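Local coordinates for uncharacterized protein (Trypanosoma congolense, PDB 4E40) that serves as the cell-surface receptor for the haptoglobin-hemoglobin complex, probably allowing the parasite to take up heme iron, at residues I41-A44 with T45-F48. Sequence-based numbering, arbitrary orientation.
Sequences IRNA and TTEF
In one of its two modelled conformers, the guanidinium of Arg-42 meets the methyl CG2 of Thr-45 at its edge, in plane, with NH2 3.7 Å from CG2; the hydroxyl OG1 of Thr-45 lies obliquely to the same group. Bends at chi2 (86°) and chi3 (-81°) bring the arginine's end close to the threonine three residues on; its side chain also touches Val-212 and Ala-216 of helix 192-246. The carbonyl O of Arg-42 takes two bonds from Thr-45: OG1 at 2.6 Å, in the carbonyl plane on a lone pair, and the backbone N at 2.8 Å from above that plane. Thr-46 also gives two bonds to Asn-43 O, OG1 at 2.9 Å slightly out of plane and N at 3.1 Å from above it. In both threonines chi1 near +70° sets OG1 between backbone N and carbonyl carbon, aimed back at the preceding turn. The side chain of Asn-43 touches Ile-115, Ile-116 and Thr-119 of helix 82-147. From Thr-45 N to Ile-41 O the bond is only weak, and the N atoms of Glu-47 and Phe-48 reach the turn before through waters, one lying 2.7 Å from Ala-44 O and bonding Phe-48 N. Helix 28-73 is thus kinked and locally hydrated within the elongated bundle. Arg-42 binds heme b in another structure of this protein, though none is bound here; the chemistry is consistent with hydroxyls and waters standing in for lost backbone bonds at the kink.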
ATOM      1  N   ILE A  41       1.879   6.575   4.649  1.00 27.75           N
ATOM      2  CA  ILE A  41       2.877   6.308   5.708  1.00 30.19           C
ATOM      3  C   ILE A  41       3.959   5.284   5.291  1.00 30.34           C
ATOM      4  O   ILE A  41       5.170   5.597   5.384  1.00 31.45           O
ATOM      5  CB  ILE A  41       2.169   5.952   7.050  1.00 32.44           C
ATOM      6  CG1 ILE A  41       1.258   7.081   7.517  1.00 33.94           C
ATOM      7  CG2 ILE A  41       3.204   5.775   8.157  1.00 32.49           C
ATOM      8  CD1 ILE A  41       1.880   8.453   7.432  1.00 40.88           C
ATOM      9  N   ARG A  42       3.565   4.101   4.834  0.50 28.07           N
ATOM     10  CA  ARG A  42       4.524   3.080   4.375  0.50 28.06           C
ATOM     11  C   ARG A  42       5.452   3.594   3.275  0.50 27.69           C
ATOM     12  O   ARG A  42       6.691   3.463   3.351  0.50 25.32           O
ATOM     13  CB  ARG A  42       3.759   1.868   3.858  0.50 28.91           C
ATOM     14  CG  ARG A  42       4.584   0.635   3.588  0.50 27.50           C
ATOM     15  CD  ARG A  42       4.718  -0.175   4.889  0.50 31.89           C
ATOM     16  NE  ARG A  42       5.759   0.389   5.716  0.50 31.25           N
ATOM     17  CZ  ARG A  42       6.309  -0.213   6.766  0.50 34.10           C
ATOM     18  NH1 ARG A  42       5.916  -1.424   7.129  0.50 34.39           N
ATOM     19  NH2 ARG A  42       7.294   0.391   7.420  0.50 34.52           N
ATOM     20  N   ASN A  43       4.849   4.186   2.249  1.00 26.78           N
ATOM     21  CA  ASN A  43       5.620   4.637   1.104  1.00 26.92           C
ATOM     22  C   ASN A  43       6.695   5.608   1.587  1.00 28.94           C
ATOM     23  O   ASN A  43       7.809   5.635   1.031  1.00 28.86           O
ATOM     24  CB  ASN A  43       4.674   5.303   0.052  1.00 27.32           C
ATOM     25  CG  ASN A  43       5.354   5.493  -1.318  1.00 31.77           C
ATOM     26  OD1 ASN A  43       6.226   4.718  -1.744  1.00 31.84           O
ATOM     27  ND2 ASN A  43       4.971   6.525  -1.987  1.00 30.94           N
ATOM     28  N   ALA A  44       6.402   6.337   2.654  1.00 27.55           N
ATOM     29  CA  ALA A  44       7.336   7.346   3.193  1.00 31.16           C
ATOM     30  C   ALA A  44       8.517   6.717   3.922  1.00 32.96           C
ATOM     31  O   ALA A  44       9.517   7.391   4.159  1.00 37.88           O
ATOM     32  CB  ALA A  44       6.616   8.340   4.113  1.00 30.36           C
ATOM     33  N   THR A  45       8.396   5.450   4.265  1.00 34.24           N
ATOM     34  CA  THR A  45       9.523   4.718   4.880  1.00 35.52           C
ATOM     35  C   THR A  45      10.487   4.149   3.828  1.00 36.88           C
ATOM     36  O   THR A  45      11.572   3.652   4.155  1.00 34.24           O
ATOM     37  CB  THR A  45       9.060   3.514   5.730  1.00 35.33           C
ATOM     38  OG1 THR A  45       8.601   2.444   4.865  1.00 38.61           O
ATOM     39  CG2 THR A  45       8.014   3.909   6.742  1.00 38.33           C
ATOM     40  N   THR A  46      10.099   4.156   2.564  1.00 34.60           N
ATOM     41  CA  THR A  46      10.837   3.273   1.666  1.00 32.38           C
ATOM     42  C   THR A  46      12.214   3.781   1.286  1.00 33.02           C
ATOM     43  O   THR A  46      13.097   2.966   0.953  1.00 31.72           O
ATOM     44  CB  THR A  46      10.009   2.827   0.438  1.00 35.63           C
ATOM     45  OG1 THR A  46       9.704   3.942  -0.425  1.00 36.26           O
ATOM     46  CG2 THR A  46       8.741   2.088   0.919  1.00 37.19           C
ATOM     47  N   GLU A  47      12.415   5.097   1.324  1.00 32.88           N
ATOM     48  CA  GLU A  47      13.721   5.652   0.987  1.00 35.60           C
ATOM     49  C   GLU A  47      14.711   5.216   2.085  1.00 34.40           C
ATOM     50  O   GLU A  47      15.884   4.886   1.782  1.00 33.99           O
ATOM     51  CB  GLU A  47      13.644   7.174   0.822  1.00 44.75           C
ATOM     52  CG  GLU A  47      14.935   7.858   0.391  1.00 56.62           C
ATOM     53  CD  GLU A  47      14.893   9.383   0.552  1.00 67.27           C
ATOM     54  OE1 GLU A  47      15.916  10.051   0.258  1.00 74.78           O
ATOM     55  OE2 GLU A  47      13.844   9.932   0.980  1.00 77.80           O
ATOM     56  N   PHE A  48      14.235   5.175   3.337  1.00 35.39           N
ATOM     57  CA  PHE A  48      15.051   4.659   4.466  1.00 36.12           C
ATOM     58  C   PHE A  48      15.424   3.163   4.303  1.00 34.60           C
ATOM     59  O   PHE A  48      16.568   2.790   4.559  1.00 30.45           O
ATOM     60  CB  PHE A  48      14.350   4.895   5.814  1.00 40.81           C
ATOM     61  CG  PHE A  48      14.993   4.175   6.982  1.00 47.77           C
ATOM     62  CD1 PHE A  48      16.086   4.737   7.654  1.00 51.49           C
ATOM     63  CD2 PHE A  48      14.501   2.938   7.419  1.00 48.74           C
ATOM     64  CE1 PHE A  48      16.682   4.066   8.736  1.00 52.62           C
ATOM     65  CE2 PHE A  48      15.091   2.266   8.491  1.00 51.50           C
ATOM     66  CZ  PHE A  48      16.184   2.834   9.151  1.00 51.42           C
TER
HETATM   67  O   HOH W   1      10.353   7.239   1.084  1.00 35.41           O
HETATM   68  O   HOH W   2      12.233   7.102   4.158  1.00 38.07           O